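Local coordinates for protein inosine-uridine nucleoside N-ribohydrolase (Xanthomonas oryzae pv. oryzae, PDB 4KL0) that binds calcium and probably hydrolyses N-glycosyl bonds such as those of nucleosides, though its true role remains uncertain, at residues 212-215 with 220-223; 321-326 with 331-336. All coordinates share one frame; numbering follows the deposited sequence.

Contact 1: 212-215 with 220-223; sequences RRAQ and PLRI
Leu221 reaches from the start of its strand to the last turn of helix 204-216 and splits its two methyls between two neighbouring helix residues. CD2 sits against the methyl of Ala214, with Ala214 CB to Leu221 CD2 at 3.7 Å; the branch point is almost as near, Leu221 CG lying 3.9 Å from Ala214 CB. The other methyl serves Gln215, whose CG is 4.1 Å from Leu221 CD1. There the two side chains cross at about a right angle, the glutamine lying across the leucine with its aliphatic part. The contact is made by carbon, apart from the glutamine NE2 brushing Leu221 CD1, and buries a modest 121 Å².

Leu221 presents both methyls because its CG stands beside the backbone N, opposite the carbonyl carbon (chi1 -81°), while its side chain sets out toward the helix from CB. Gln215 starts out the same way (chi1 -73°) and then runs extended, which takes its amide past the leucine. That buried amide is cared for elsewhere: NE2 bonds to the carbonyl oxygens of Tyr211, one turn back in the helix, and of Val191, so its aliphatic stem is held beside Leu221.

Four residues separate the segments, and the helix and strand they join pack as a consecutive alpha-beta unit of the Rossmann-like sheet. Strand 221-224 runs parallel between strands 172-178 and 347-350, bonded to both; Ile175 touches Ala214 and Leu221, and Val347 touches Gln215 and Leu221, so helix 204-216 packs over three adjacent strands.

Contact 2: 321-326 with 331-336; sequences TLLAAL and RLLFQP
Phe334 points its ring at the backbone of helix 317-325, close to where that helix ends. From CB, a chi1 of -50° turns the ring away from the carbonyl carbon of Phe334, and the ring runs on toward Leu323 and Ala324. One side of it, CD2 and CE2, does the touching. CD2 lies 3.9 Å from Ala324 CA and nearly as close to the Ala324 methyl. Farther out, CE2 is the atom pressed closest: it stands 3.5 Å from Ala324 N, an oblique approach, and 3.7 Å from Ala324 CB. At the ring edge, near its plane, Phe334 CE2 also meets Leu323 C at 3.8 Å. Leu333, the preceding residue, covers one face of the ring, its CB over the centre and 3.8 Å above the plane.

Leu333 also meets helix 317-325 directly, where Leu333 CD1 comes to 3.8 Å from Leu323 CD1, the two side chains set obliquely to each other. Helix 358-372 takes part here too: Leu365 and Leu368 touch Leu323, and Ala361 touches Leu333.

Helices 317-325 and 327-333 follow one another almost without a break, and Phe334, just past the second, folds back on the first. Thr329 OG1 is shared between the carbonyl oxygens of Leu323 and Leu326 at the turn. The two successive helices bury 170 Å² here, the ring meeting the helix backbone with one side and not lying flat on it, which implies that the contact depends mainly on close fit and the burial of carbon.

Both contacts are buried and apolar, yet they hold different elements. Contact 1 joins a helix to an interior strand of the sheet through aliphatic groups, whereas contact 2 joins two successive helices and the loop after them, with an aromatic ring against main chain. Contact 2 lies nearer the middle of the molecule and closer to the calcium site: the side chains of Ala324 and Ile151 are about 9 Å apart, while contact 1 is remote from it. Polar chemistry appears between the contacts, where Arg222 NH1 probably bonds to Ala324 O at 2.8 Å. The same guanidinium pairs with Glu348, and its NE packs on Pro336.

Contact 1: 212-215 with 220-223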
ATOM      1  N   ARG A 212      12.213 -10.934 -11.188  1.00 18.18           N
ATOM      2  CA  ARG A 212      12.969 -12.052 -11.752  1.00 19.33           C
ATOM      3  C   ARG A 212      13.237 -13.125 -10.704  1.00 19.33           C
ATOM      4  O   ARG A 212      12.993 -14.300 -10.973  1.00 21.98           O
ATOM      5  CB  ARG A 212      14.283 -11.547 -12.375  1.00 19.50           C
ATOM      6  CG  ARG A 212      15.240 -12.696 -12.768  1.00 21.25           C
ATOM      7  CD  ARG A 212      16.454 -12.147 -13.535  1.00 25.35           C
ATOM      8  NE  ARG A 212      17.362 -11.443 -12.637  1.00 26.78           N
ATOM      9  CZ  ARG A 212      17.688 -10.151 -12.784  1.00 27.60           C
ATOM     10  NH1 ARG A 212      17.188  -9.453 -13.807  1.00 29.36           N
ATOM     11  NH2 ARG A 212      18.530  -9.572 -11.927  1.00 27.36           N
ATOM     12  N   ARG A 213      13.749 -12.766  -9.528  1.00 17.06           N
ATOM     13  CA  ARG A 213      14.138 -13.777  -8.571  1.00 18.79           C
ATOM     14  C   ARG A 213      12.940 -14.506  -7.978  1.00 22.60           C
ATOM     15  O   ARG A 213      13.083 -15.659  -7.560  1.00 25.24           O
ATOM     16  CB  ARG A 213      15.038 -13.210  -7.483  1.00 19.88           C
ATOM     17  CG  ARG A 213      15.730 -14.216  -6.582  1.00 21.10           C
ATOM     18  CD  ARG A 213      16.890 -14.952  -7.330  1.00 26.88           C
ATOM     19  NE  ARG A 213      17.604 -15.899  -6.456  1.00 29.25           N
ATOM     20  CZ  ARG A 213      18.146 -17.045  -6.892  1.00 30.06           C
ATOM     21  NH1 ARG A 213      18.021 -17.380  -8.174  1.00 28.24           N
ATOM     22  NH2 ARG A 213      18.795 -17.871  -6.058  1.00 30.95           N
ATOM     23  N   ALA A 214      11.777 -13.852  -7.915  1.00 17.70           N
ATOM     24  CA  ALA A 214      10.641 -14.464  -7.261  1.00 20.93           C
ATOM     25  C   ALA A 214      10.271 -15.628  -8.164  1.00 23.29           C
ATOM     26  O   ALA A 214      10.011 -16.754  -7.699  1.00 21.76           O
ATOM     27  CB  ALA A 214       9.456 -13.439  -7.187  1.00 18.50           C
ATOM     28  N   GLN A 215      10.312 -15.365  -9.455  1.00 17.81           N
ATOM     29  CA  GLN A 215       9.957 -16.367 -10.472  1.00 23.43           C
ATOM     30  C   GLN A 215      10.988 -17.505 -10.535  1.00 25.32           C
ATOM     31  O   GLN A 215      10.602 -18.673 -10.634  1.00 26.31           O
ATOM     32  CB  GLN A 215       9.752 -15.741 -11.831  1.00 20.10           C
ATOM     33  CG  GLN A 215       8.437 -14.913 -11.988  1.00 19.20           C
ATOM     34  CD  GLN A 215       8.431 -14.068 -13.263  1.00 21.36           C
ATOM     35  OE1 GLN A 215       7.822 -14.442 -14.289  1.00 20.92           O
ATOM     36  NE2 GLN A 215       9.095 -12.887 -13.199  1.00 21.49           N
ATOM     37  N   PRO A 220       4.840 -17.467  -6.061  1.00 17.94           N
ATOM     38  CA  PRO A 220       3.765 -16.833  -6.848  1.00 18.13           C
ATOM     39  C   PRO A 220       3.823 -15.292  -6.711  1.00 16.61           C
ATOM     40  O   PRO A 220       4.002 -14.810  -5.599  1.00 17.35           O
ATOM     41  CB  PRO A 220       2.478 -17.338  -6.197  1.00 21.48           C
ATOM     42  CG  PRO A 220       2.909 -18.665  -5.522  1.00 22.94           C
ATOM     43  CD  PRO A 220       4.354 -18.468  -5.091  1.00 19.20           C
ATOM     44  N   LEU A 221       3.658 -14.589  -7.813  1.00 16.80           N
ATOM     45  CA  LEU A 221       3.597 -13.120  -7.830  1.00 18.00           C
ATOM     46  C   LEU A 221       2.225 -12.661  -8.195  1.00 18.08           C
ATOM     47  O   LEU A 221       1.606 -13.187  -9.134  1.00 19.92           O
ATOM     48  CB  LEU A 221       4.537 -12.572  -8.918  1.00 20.80           C
ATOM     49  CG  LEU A 221       6.024 -12.411  -8.762  1.00 19.93           C
ATOM     50  CD1 LEU A 221       6.557 -11.803 -10.088  1.00 19.07           C
ATOM     51  CD2 LEU A 221       6.323 -11.490  -7.561  1.00 19.85           C
ATOM     52  N   ARG A 222       1.684 -11.655  -7.503  1.00 13.97           N
ATOM     53  CA  ARG A 222       0.401 -11.122  -7.885  1.00 15.83           C
ATOM     54  C   ARG A 222       0.579  -9.605  -7.985  1.00 16.43           C
ATOM     55  O   ARG A 222       1.035  -9.000  -7.017  1.00 16.18           O
ATOM     56  CB  ARG A 222      -0.673 -11.431  -6.848  1.00 14.95           C
ATOM     57  CG  ARG A 222      -2.059 -10.923  -7.239  1.00 17.54           C
ATOM     58  CD  ARG A 222      -3.113 -11.439  -6.243  1.00 18.81           C
ATOM     59  NE  ARG A 222      -3.250 -12.866  -6.487  1.00 21.44           N
ATOM     60  CZ  ARG A 222      -4.040 -13.661  -5.780  1.00 26.13           C
ATOM     61  NH1 ARG A 222      -4.777 -13.149  -4.793  1.00 25.04           N
ATOM     62  NH2 ARG A 222      -4.106 -14.946  -6.084  1.00 26.79           N
ATOM     63  N   ILE A 223       0.315  -9.046  -9.158  1.00 14.82           N
ATOM     64  CA  ILE A 223       0.687  -7.642  -9.442  1.00 13.57           C
ATOM     65  C   ILE A 223      -0.600  -6.872  -9.663  1.00 15.80           C
ATOM     66  O   ILE A 223      -1.404  -7.155 -10.589  1.00 17.08           O
ATOM     67  CB  ILE A 223       1.546  -7.472 -10.689  1.00 14.50           C
ATOM     68  CG1 ILE A 223       2.818  -8.344 -10.741  1.00 18.77           C
ATOM     69  CG2 ILE A 223       1.944  -5.973 -10.828  1.00 16.58           C
ATOM     70  CD1 ILE A 223       3.796  -8.056  -9.704  1.00 21.98           C
TER

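Contact 2: 321-326 with 331-336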
ATOM      1  N   THR A 321      -4.138  -3.434  -2.844  1.00 12.47           N
ATOM      2  CA  THR A 321      -3.049  -4.428  -2.971  1.00 11.56           C
ATOM      3  C   THR A 321      -3.062  -5.383  -1.783  1.00 12.25           C
ATOM      4  O   THR A 321      -2.938  -6.590  -1.951  1.00 12.84           O
ATOM      5  CB  THR A 321      -1.696  -3.698  -3.099  1.00 12.81           C
ATOM      6  OG1 THR A 321      -1.774  -2.861  -4.261  1.00 11.78           O
ATOM      7  CG2 THR A 321      -0.549  -4.656  -3.270  1.00 12.42           C
ATOM      8  N   LEU A 322      -3.218  -4.814  -0.589  1.00 11.64           N
ATOM      9  CA  LEU A 322      -3.349  -5.640   0.593  1.00 11.94           C
ATOM     10  C   LEU A 322      -4.579  -6.565   0.525  1.00 13.39           C
ATOM     11  O   LEU A 322      -4.443  -7.787   0.838  1.00 13.61           O
ATOM     12  CB  LEU A 322      -3.358  -4.756   1.860  1.00 11.25           C
ATOM     13  CG  LEU A 322      -3.560  -5.608   3.139  1.00 11.14           C
ATOM     14  CD1 LEU A 322      -2.376  -6.534   3.311  1.00 14.59           C
ATOM     15  CD2 LEU A 322      -3.676  -4.719   4.352  1.00 14.02           C
ATOM     16  N   LEU A 323      -5.708  -6.044   0.076  1.00 12.88           N
ATOM     17  CA  LEU A 323      -6.908  -6.867  -0.070  1.00 14.45           C
ATOM     18  C   LEU A 323      -6.626  -7.976  -1.077  1.00 15.05           C
ATOM     19  O   LEU A 323      -7.071  -9.126  -0.901  1.00 17.69           O
ATOM     20  CB  LEU A 323      -8.124  -6.033  -0.462  1.00 14.95           C
ATOM     21  CG  LEU A 323      -8.592  -5.006   0.598  1.00 12.67           C
ATOM     22  CD1 LEU A 323      -9.902  -4.358   0.160  1.00 17.18           C
ATOM     23  CD2 LEU A 323      -8.831  -5.667   1.964  1.00 15.37           C
ATOM     24  N   ALA A 324      -5.848  -7.662  -2.109  1.00 12.91           N
ATOM     25  CA  ALA A 324      -5.510  -8.691  -3.103  1.00 15.17           C
ATOM     26  C   ALA A 324      -4.550  -9.765  -2.597  1.00 16.83           C
ATOM     27  O   ALA A 324      -4.461 -10.853  -3.210  1.00 19.60           O
ATOM     28  CB  ALA A 324      -4.972  -7.995  -4.413  1.00 13.08           C
ATOM     29  N   ALA A 325      -3.822  -9.491  -1.492  1.00 16.29           N
ATOM     30  CA  ALA A 325      -2.798 -10.350  -0.951  1.00 15.25           C
ATOM     31  C   ALA A 325      -3.334 -11.422  -0.029  1.00 17.95           C
ATOM     32  O   ALA A 325      -2.598 -12.379   0.271  1.00 19.66           O
ATOM     33  CB  ALA A 325      -1.771  -9.492  -0.144  1.00 16.14           C
ATOM     34  N   LEU A 326      -4.543 -11.212   0.494  1.00 17.39           N
ATOM     35  CA  LEU A 326      -5.145 -12.165   1.457  1.00 17.92           C
ATOM     36  C   LEU A 326      -6.237 -12.955   0.728  1.00 20.20           C
ATOM     37  O   LEU A 326      -7.117 -12.364   0.084  1.00 20.97           O
ATOM     38  CB  LEU A 326      -5.786 -11.402   2.627  1.00 17.75           C
ATOM     39  CG  LEU A 326      -4.925 -10.368   3.358  1.00 18.68           C
ATOM     40  CD1 LEU A 326      -5.733  -9.522   4.354  1.00 21.54           C
ATOM     41  CD2 LEU A 326      -3.723 -10.986   4.070  1.00 21.82           C
ATOM     42  N   ARG A 331     -10.819 -13.338  -2.619  1.00 26.43           N
ATOM     43  CA  ARG A 331     -11.847 -14.159  -3.262  1.00 28.17           C
ATOM     44  C   ARG A 331     -13.185 -13.434  -3.261  1.00 29.22           C
ATOM     45  O   ARG A 331     -14.052 -13.691  -4.087  1.00 32.75           O
ATOM     46  CB  ARG A 331     -11.907 -15.564  -2.642  1.00 33.76           C
ATOM     47  CG  ARG A 331     -10.624 -16.383  -2.947  1.00 35.91           C
ATOM     48  CD  ARG A 331     -10.619 -17.778  -2.269  1.00 40.07           C
ATOM     49  NE  ARG A 331      -9.337 -18.481  -2.423  1.00 41.95           N
ATOM     50  CZ  ARG A 331      -8.691 -19.107  -1.430  1.00 40.19           C
ATOM     51  NH1 ARG A 331      -9.205 -19.123  -0.196  1.00 38.11           N
ATOM     52  NH2 ARG A 331      -7.528 -19.720  -1.669  1.00 40.99           N
ATOM     53  N   LEU A 332     -13.352 -12.496  -2.350  1.00 27.19           N
ATOM     54  CA  LEU A 332     -14.522 -11.663  -2.319  1.00 28.22           C
ATOM     55  C   LEU A 332     -14.568 -10.666  -3.490  1.00 29.18           C
ATOM     56  O   LEU A 332     -15.652 -10.348  -3.997  1.00 29.05           O
ATOM     57  CB  LEU A 332     -14.518 -10.887  -1.002  1.00 32.35           C
ATOM     58  CG  LEU A 332     -15.782 -10.726  -0.173  1.00 31.61           C
ATOM     59  CD1 LEU A 332     -16.380 -12.080   0.121  1.00 35.09           C
ATOM     60  CD2 LEU A 332     -15.443  -9.958   1.108  1.00 29.43           C
ATOM     61  N   LEU A 333     -13.407 -10.133  -3.896  1.00 22.20           N
ATOM     62  CA  LEU A 333     -13.422  -8.945  -4.745  1.00 24.51           C
ATOM     63  C   LEU A 333     -12.816  -9.146  -6.123  1.00 22.57           C
ATOM     64  O   LEU A 333     -13.146  -8.388  -7.049  1.00 25.22           O
ATOM     65  CB  LEU A 333     -12.648  -7.790  -4.053  1.00 23.22           C
ATOM     66  CG  LEU A 333     -13.101  -7.388  -2.643  1.00 24.19           C
ATOM     67  CD1 LEU A 333     -12.125  -6.327  -2.137  1.00 22.66           C
ATOM     68  CD2 LEU A 333     -14.527  -6.846  -2.618  1.00 24.13           C
ATOM     69  N   PHE A 334     -11.902 -10.100  -6.256  1.00 23.78           N
ATOM     70  CA  PHE A 334     -11.040 -10.163  -7.432  1.00 21.43           C
ATOM     71  C   PHE A 334     -11.033 -11.512  -8.134  1.00 24.75           C
ATOM     72  O   PHE A 334     -11.243 -12.569  -7.542  1.00 23.70           O
ATOM     73  CB  PHE A 334      -9.579  -9.847  -7.088  1.00 21.92           C
ATOM     74  CG  PHE A 334      -9.380  -8.596  -6.297  1.00 18.64           C
ATOM     75  CD1 PHE A 334      -9.554  -7.352  -6.862  1.00 21.42           C
ATOM     76  CD2 PHE A 334      -8.914  -8.668  -4.968  1.00 19.92           C
ATOM     77  CE1 PHE A 334      -9.363  -6.210  -6.096  1.00 20.10           C
ATOM     78  CE2 PHE A 334      -8.661  -7.524  -4.231  1.00 17.87           C
ATOM     79  CZ  PHE A 334      -8.906  -6.307  -4.772  1.00 16.41           C
ATOM     80  N   GLN A 335     -10.748 -11.456  -9.429  1.00 24.78           N
ATOM     81  CA  GLN A 335     -10.520 -12.653 -10.210  1.00 24.57           C
ATOM     82  C   GLN A 335      -9.239 -12.407 -11.019  1.00 24.04           C
ATOM     83  O   GLN A 335      -9.319 -12.024 -12.197  1.00 23.88           O
ATOM     84  CB  GLN A 335     -11.702 -12.831 -11.148  1.00 26.75           C
ATOM     85  CG  GLN A 335     -11.734 -14.083 -11.945  1.00 36.25           C
ATOM     86  CD  GLN A 335     -12.950 -14.085 -12.899  1.00 42.41           C
ATOM     87  OE1 GLN A 335     -14.095 -13.845 -12.467  1.00 39.47           O
ATOM     88  NE2 GLN A 335     -12.691 -14.312 -14.209  1.00 43.79           N
ATOM     89  N   PRO A 336      -8.057 -12.578 -10.381  1.00 21.87           N
ATOM     90  CA  PRO A 336      -6.760 -12.296 -11.017  1.00 23.28           C
ATOM     91  C   PRO A 336      -6.596 -13.091 -12.306  1.00 25.79           C
ATOM     92  O   PRO A 336      -7.090 -14.217 -12.424  1.00 25.41           O
ATOM     93  CB  PRO A 336      -5.744 -12.791  -9.975  1.00 21.77           C
ATOM     94  CG  PRO A 336      -6.473 -12.599  -8.654  1.00 22.55           C
ATOM     95  CD  PRO A 336      -7.901 -13.026  -8.985  1.00 23.14           C
TER